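Local coordinates for protein arylesterase (Sulfolobus solfataricus, PDB 5L2P) that hydrolyses aromatic esters, p-nitrophenyl esters of fatty acids and organophosphates such as paraoxon, as a serine esterase of the GDXG lipolytic family, at residues G84-G89 against P227-L232; S98-N103 against T289-T294. All coordinates share one frame; numbering follows the deposited sequence.

How the contacts relate
Both contacts belong to an alpha/beta hydrolase fold, and their segments alternate along the chain. From the N terminus, 84-89 comes first, in the loop after strand 77-81. Segment 98-103 follows on helix 95-105. The chain then passes through the central strands to 227-232, where contact 1 closes a loop across 137 intervening residues. It runs on through strands 242-248 and 271-276 to 289-294 on helix 287-305, where contact 2 closes across 185. The two closures therefore cross. Contact 1 ties the loop that probably forms the oxyanion hole to the loop before strand 242-248. Contact 2 pairs two helices. The centres of the two contacts lie about 22 Å apart, on opposite sides of the chain's centre.

Contact 1 (G84-G89 against P227-L232); sequences GAWILG and PLFSPL
W86 and F229 reach across from two loops whose backbones stay well apart, with 11.1 Å between W86 CA and F229 CA. Segment 84-89 turns tightly at its start: G84 O accepts from both I87 N and L88 N, the latter at 3.0 Å. Residues 227-229 have helical backbone angles without the regular bonds, and a 3-10 segment begins at P231. The two rings span the gap. The indole comes with the far corner of its six-membered ring, and W86 CH2 lies 4.0 Å from F229 CE1. The ring planes are inclined at 39° and the centroids of the six-membered rings are 5.9 Å apart, so the pair meets obliquely. CG of F229 is anti to the backbone N (chi1 168°), which carries the ring toward the indole. N160 ties the loops together, since its side chain bonds both W86 NE1 and F229 O. G84 belongs to the motif H82-G83-G84, which probably forms the oxyanion hole, as in related GDXG esterases. The W86 side chain is about 8 Å from that of S156, the probable active-site serine. Y217 of helix 212-217 stacks on W86, F185 meets both rings, and N160 lies on helix 157-171.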
loop_
_atom_site.group_PDB
_atom_site.type_symbol
_atom_site.label_atom_id
_atom_site.label_comp_id
_atom_site.label_asym_id
_atom_site.label_seq_id
_atom_site.Cartn_x
_atom_site.Cartn_y
_atom_site.Cartn_z
ATOM N N GLY A 84 -17.944 -0.630 20.730
ATOM C CA GLY A 84 -19.031 -1.572 20.563
ATOM C C GLY A 84 -20.045 -1.174 19.496
ATOM O O GLY A 84 -21.240 -1.522 19.599
ATOM N N ALA A 85 -19.587 -0.446 18.468
ATOM C CA ALA A 85 -20.402 -0.160 17.299
ATOM C C ALA A 85 -21.732 0.519 17.606
ATOM O O ALA A 85 -22.740 0.306 16.910
ATOM C CB ALA A 85 -20.639 -1.425 16.518
ATOM N N TRP A 86 -21.720 1.375 18.626
ATOM C CA TRP A 86 -22.900 2.134 19.042
ATOM C C TRP A 86 -24.082 1.261 19.536
ATOM O O TRP A 86 -25.093 1.831 19.936
ATOM C CB TRP A 86 -23.390 3.062 17.925
ATOM C CG TRP A 86 -22.384 3.952 17.319
ATOM C CD1 TRP A 86 -21.817 5.069 17.881
ATOM C CD2 TRP A 86 -21.829 3.846 16.021
ATOM N NE1 TRP A 86 -20.920 5.665 17.006
ATOM C CE2 TRP A 86 -20.919 4.941 15.847
ATOM C CE3 TRP A 86 -21.998 2.951 14.989
ATOM C CZ2 TRP A 86 -20.194 5.140 14.666
ATOM C CZ3 TRP A 86 -21.284 3.149 13.823
ATOM C CH2 TRP A 86 -20.395 4.238 13.667
ATOM N N ILE A 87 -23.938 -0.074 19.522
ATOM C CA ILE A 87 -25.036 -0.981 19.847
ATOM C C ILE A 87 -24.761 -1.939 21.009
ATOM O O ILE A 87 -25.672 -2.605 21.495
ATOM C CB ILE A 87 -25.458 -1.808 18.630
ATOM C CG1 ILE A 87 -24.300 -2.625 18.066
ATOM C CG2 ILE A 87 -26.031 -0.902 17.555
ATOM C CD1 ILE A 87 -24.746 -3.626 16.991
ATOM N N LEU A 88 -23.502 -2.031 21.440
ATOM C CA LEU A 88 -23.148 -2.831 22.596
ATOM C C LEU A 88 -21.918 -2.277 23.298
ATOM O O LEU A 88 -21.447 -1.221 22.971
ATOM C CB LEU A 88 -22.957 -4.288 22.203
ATOM C CG LEU A 88 -21.912 -4.664 21.154
ATOM C CD1 LEU A 88 -20.489 -4.778 21.709
ATOM C CD2 LEU A 88 -22.372 -6.018 20.601
ATOM N N GLY A 89 -21.447 -2.984 24.324
ATOM C CA GLY A 89 -20.359 -2.530 25.171
ATOM C C GLY A 89 -20.862 -1.710 26.345
ATOM O O GLY A 89 -22.032 -1.305 26.406
ATOM N N PRO A 227 -21.416 15.804 10.134
ATOM C CA PRO A 227 -20.063 15.735 10.700
ATOM C C PRO A 227 -19.991 15.116 12.114
ATOM O O PRO A 227 -18.961 14.566 12.462
ATOM C CB PRO A 227 -19.592 17.198 10.702
ATOM C CG PRO A 227 -20.490 17.910 9.767
ATOM C CD PRO A 227 -21.814 17.187 9.813
ATOM N N LEU A 228 -21.063 15.184 12.903
ATOM C CA LEU A 228 -21.074 14.507 14.207
ATOM C C LEU A 228 -21.121 12.981 14.077
ATOM O O LEU A 228 -20.750 12.282 15.017
ATOM C CB LEU A 228 -22.245 14.961 15.080
ATOM C CG LEU A 228 -22.277 16.460 15.407
ATOM C CD1 LEU A 228 -23.484 16.824 16.265
ATOM C CD2 LEU A 228 -21.012 16.948 16.087
ATOM N N PHE A 229 -21.585 12.474 12.941
ATOM C CA PHE A 229 -21.504 11.067 12.652
ATOM C C PHE A 229 -20.196 10.728 11.937
ATOM O O PHE A 229 -19.508 9.753 12.306
ATOM C CB PHE A 229 -22.690 10.629 11.824
ATOM C CG PHE A 229 -22.536 9.256 11.235
ATOM C CD1 PHE A 229 -22.655 8.135 12.020
ATOM C CD2 PHE A 229 -22.311 9.098 9.884
ATOM C CE1 PHE A 229 -22.524 6.884 11.476
ATOM C CE2 PHE A 229 -22.170 7.851 9.325
ATOM C CZ PHE A 229 -22.273 6.733 10.120
ATOM N N SER A 230 -19.880 11.522 10.902
ATOM C CA SER A 230 -18.672 11.360 10.082
ATOM C C SER A 230 -17.815 12.580 10.159
ATOM O O SER A 230 -17.860 13.428 9.264
ATOM C CB SER A 230 -19.030 11.103 8.620
ATOM O OG SER A 230 -19.524 9.782 8.439
ATOM N N PRO A 231 -17.014 12.687 11.216
ATOM C CA PRO A 231 -16.180 13.882 11.387
ATOM C C PRO A 231 -15.167 14.145 10.253
ATOM O O PRO A 231 -14.699 15.267 10.102
ATOM C CB PRO A 231 -15.456 13.623 12.717
ATOM C CG PRO A 231 -15.696 12.179 13.030
ATOM C CD PRO A 231 -16.964 11.805 12.379
ATOM N N LEU A 232 -14.833 13.122 9.479
ATOM C CA LEU A 232 -13.908 13.298 8.378
ATOM C C LEU A 232 -14.493 14.249 7.295
ATOM O O LEU A 232 -13.745 14.902 6.591
ATOM C CB LEU A 232 -13.535 11.934 7.787
ATOM C CG LEU A 232 -12.286 11.914 6.925
ATOM C CD1 LEU A 232 -11.027 12.306 7.684
ATOM C CD2 LEU A 232 -12.123 10.532 6.319
#

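Contact 2 (S98-N103 against T289-T294); sequences SRILSN and TSRQVT
I100 and R291 cross at about a right angle, and the isoleucine puts its end over one face of the guanidinium. I100 CD1 lies 3.7 Å above that plane, offset toward the rim, while I100 CG1 is 3.8 Å from R291 NH1. The arginine chain leaves its helix extended and then bends at chi3 (-72°), which turns the flat group toward the isoleucine. This is contact with a methyl group, and the charge is met elsewhere: R291 NH2 forms a salt bridge with D45. The other branch of I100 meets T294, with I100 CG2 3.9 Å from T294 CG2. T294 CG2 also sits against L101, 3.8 Å from L101 CB. The threonine hydroxyl turns back to its own helix, where T294 OG1 donates to S290 O at 2.8 Å, tilted 20° from the carbonyl plane. The polar end is thus satisfied and the methyl faces the other helix. With an alanine here in place of I100 both branches are gone, which is likely to open a gap beside T294 and leave the guanidinium face without its methyl cover. The short helix axes approach to 9.7 Å and cross at -35°. Helix 95-105 lies between helix 287-305 and the sheet: S98 and S102 touch strands 61-68 and 108-112. I97, also on helix 95-105, touches S290 and T294 as well.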
loop_
_atom_site.group_PDB
_atom_site.type_symbol
_atom_site.label_atom_id
_atom_site.label_comp_id
_atom_site.label_asym_id
_atom_site.label_seq_id
_atom_site.Cartn_x
_atom_site.Cartn_y
_atom_site.Cartn_z
ATOM N N SER A 98 -9.636 1.049 31.372
ATOM C CA SER A 98 -9.710 2.240 32.204
ATOM C C SER A 98 -8.734 2.175 33.353
ATOM O O SER A 98 -8.154 3.184 33.717
ATOM C CB SER A 98 -11.114 2.431 32.750
ATOM O OG SER A 98 -12.099 2.407 31.723
ATOM N N ARG A 99 -8.588 0.985 33.937
ATOM C CA ARG A 99 -7.677 0.762 35.066
ATOM C C ARG A 99 -6.219 0.946 34.664
ATOM O O ARG A 99 -5.473 1.630 35.350
ATOM C CB ARG A 99 -7.835 -0.656 35.648
ATOM C CG ARG A 99 -9.117 -0.858 36.378
ATOM C CD ARG A 99 -9.550 -2.334 36.407
ATOM N NE ARG A 99 -10.610 -2.530 37.367
ATOM C CZ ARG A 99 -10.421 -2.571 38.678
ATOM N NH1 ARG A 99 -9.223 -2.478 39.194
ATOM N NH2 ARG A 99 -11.445 -2.745 39.500
ATOM N N ILE A 100 -5.810 0.301 33.571
ATOM C CA ILE A 100 -4.449 0.460 33.060
ATOM C C ILE A 100 -4.196 1.918 32.659
ATOM O O ILE A 100 -3.104 2.454 32.890
ATOM C CB ILE A 100 -4.180 -0.441 31.863
ATOM C CG1 ILE A 100 -4.261 -1.914 32.272
ATOM C CG2 ILE A 100 -2.794 -0.184 31.280
ATOM C CD1 ILE A 100 -4.443 -2.853 31.088
ATOM N N LEU A 101 -5.202 2.571 32.077
ATOM C CA LEU A 101 -5.036 3.933 31.593
ATOM C C LEU A 101 -4.830 4.907 32.736
ATOM O O LEU A 101 -3.935 5.786 32.685
ATOM C CB LEU A 101 -6.232 4.355 30.728
ATOM C CG LEU A 101 -6.145 5.755 30.074
ATOM C CD1 LEU A 101 -5.010 5.893 29.069
ATOM C CD2 LEU A 101 -7.482 6.025 29.431
ATOM N N SER A 102 -5.650 4.736 33.756
ATOM C CA SER A 102 -5.570 5.529 34.984
ATOM C C SER A 102 -4.198 5.415 35.656
ATOM O O SER A 102 -3.621 6.403 36.069
ATOM C CB SER A 102 -6.678 5.075 35.961
ATOM O OG SER A 102 -6.699 5.866 37.146
ATOM N N ASN A 103 -3.694 4.195 35.777
ATOM C CA ASN A 103 -2.414 3.958 36.439
ATOM C C ASN A 103 -1.251 4.506 35.641
ATOM O O ASN A 103 -0.306 5.009 36.209
ATOM C CB ASN A 103 -2.219 2.464 36.693
ATOM C CG ASN A 103 -3.138 1.926 37.793
ATOM O OD1 ASN A 103 -3.603 2.671 38.642
ATOM N ND2 ASN A 103 -3.388 0.622 37.780
ATOM N N THR A 289 -0.470 -6.678 23.480
ATOM C CA THR A 289 -0.499 -5.462 22.647
ATOM C C THR A 289 -1.482 -4.411 23.153
ATOM O O THR A 289 -1.196 -3.205 23.162
ATOM C CB THR A 289 -0.861 -5.791 21.203
ATOM O OG1 THR A 289 0.030 -6.778 20.718
ATOM C CG2 THR A 289 -0.711 -4.606 20.338
ATOM N N SER A 290 -2.647 -4.873 23.599
ATOM C CA SER A 290 -3.683 -3.987 24.117
ATOM C C SER A 290 -3.181 -3.221 25.341
ATOM O O SER A 290 -3.436 -2.037 25.517
ATOM C CB SER A 290 -4.917 -4.799 24.456
ATOM O OG SER A 290 -5.910 -3.941 24.989
ATOM N N ARG A 291 -2.435 -3.916 26.169
ATOM C CA ARG A 291 -1.860 -3.299 27.345
ATOM C C ARG A 291 -0.782 -2.263 26.977
ATOM O O ARG A 291 -0.765 -1.141 27.494
ATOM C CB ARG A 291 -1.267 -4.369 28.285
ATOM C CG ARG A 291 -0.587 -3.785 29.491
ATOM C CD ARG A 291 0.035 -4.872 30.301
ATOM N NE ARG A 291 -1.013 -5.643 30.966
ATOM C CZ ARG A 291 -1.607 -5.279 32.113
ATOM N NH1 ARG A 291 -1.280 -4.146 32.729
ATOM N NH2 ARG A 291 -2.539 -6.062 32.640
ATOM N N GLN A 292 0.121 -2.670 26.098
ATOM C CA GLN A 292 1.240 -1.829 25.656
ATOM C C GLN A 292 0.784 -0.540 25.023
ATOM O O GLN A 292 1.332 0.529 25.339
ATOM C CB GLN A 292 2.137 -2.590 24.682
ATOM C CG GLN A 292 2.992 -3.644 25.379
ATOM C CD GLN A 292 3.856 -4.400 24.429
ATOM O OE1 GLN A 292 3.380 -4.941 23.415
ATOM N NE2 GLN A 292 5.141 -4.450 24.736
ATOM N N VAL A 293 -0.238 -0.617 24.185
ATOM C CA VAL A 293 -0.808 0.596 23.576
ATOM C C VAL A 293 -1.356 1.539 24.617
ATOM O O VAL A 293 -1.126 2.764 24.533
ATOM C CB VAL A 293 -1.861 0.250 22.492
ATOM C CG1 VAL A 293 -2.621 1.465 22.003
ATOM C CG2 VAL A 293 -1.201 -0.439 21.302
ATOM N N THR A 294 -2.107 0.986 25.594
ATOM C CA THR A 294 -2.715 1.803 26.687
ATOM C C THR A 294 -1.632 2.477 27.540
ATOM O O THR A 294 -1.772 3.628 27.933
ATOM C CB THR A 294 -3.643 0.965 27.602
ATOM O OG1 THR A 294 -4.514 0.181 26.789
ATOM C CG2 THR A 294 -4.496 1.844 28.444
#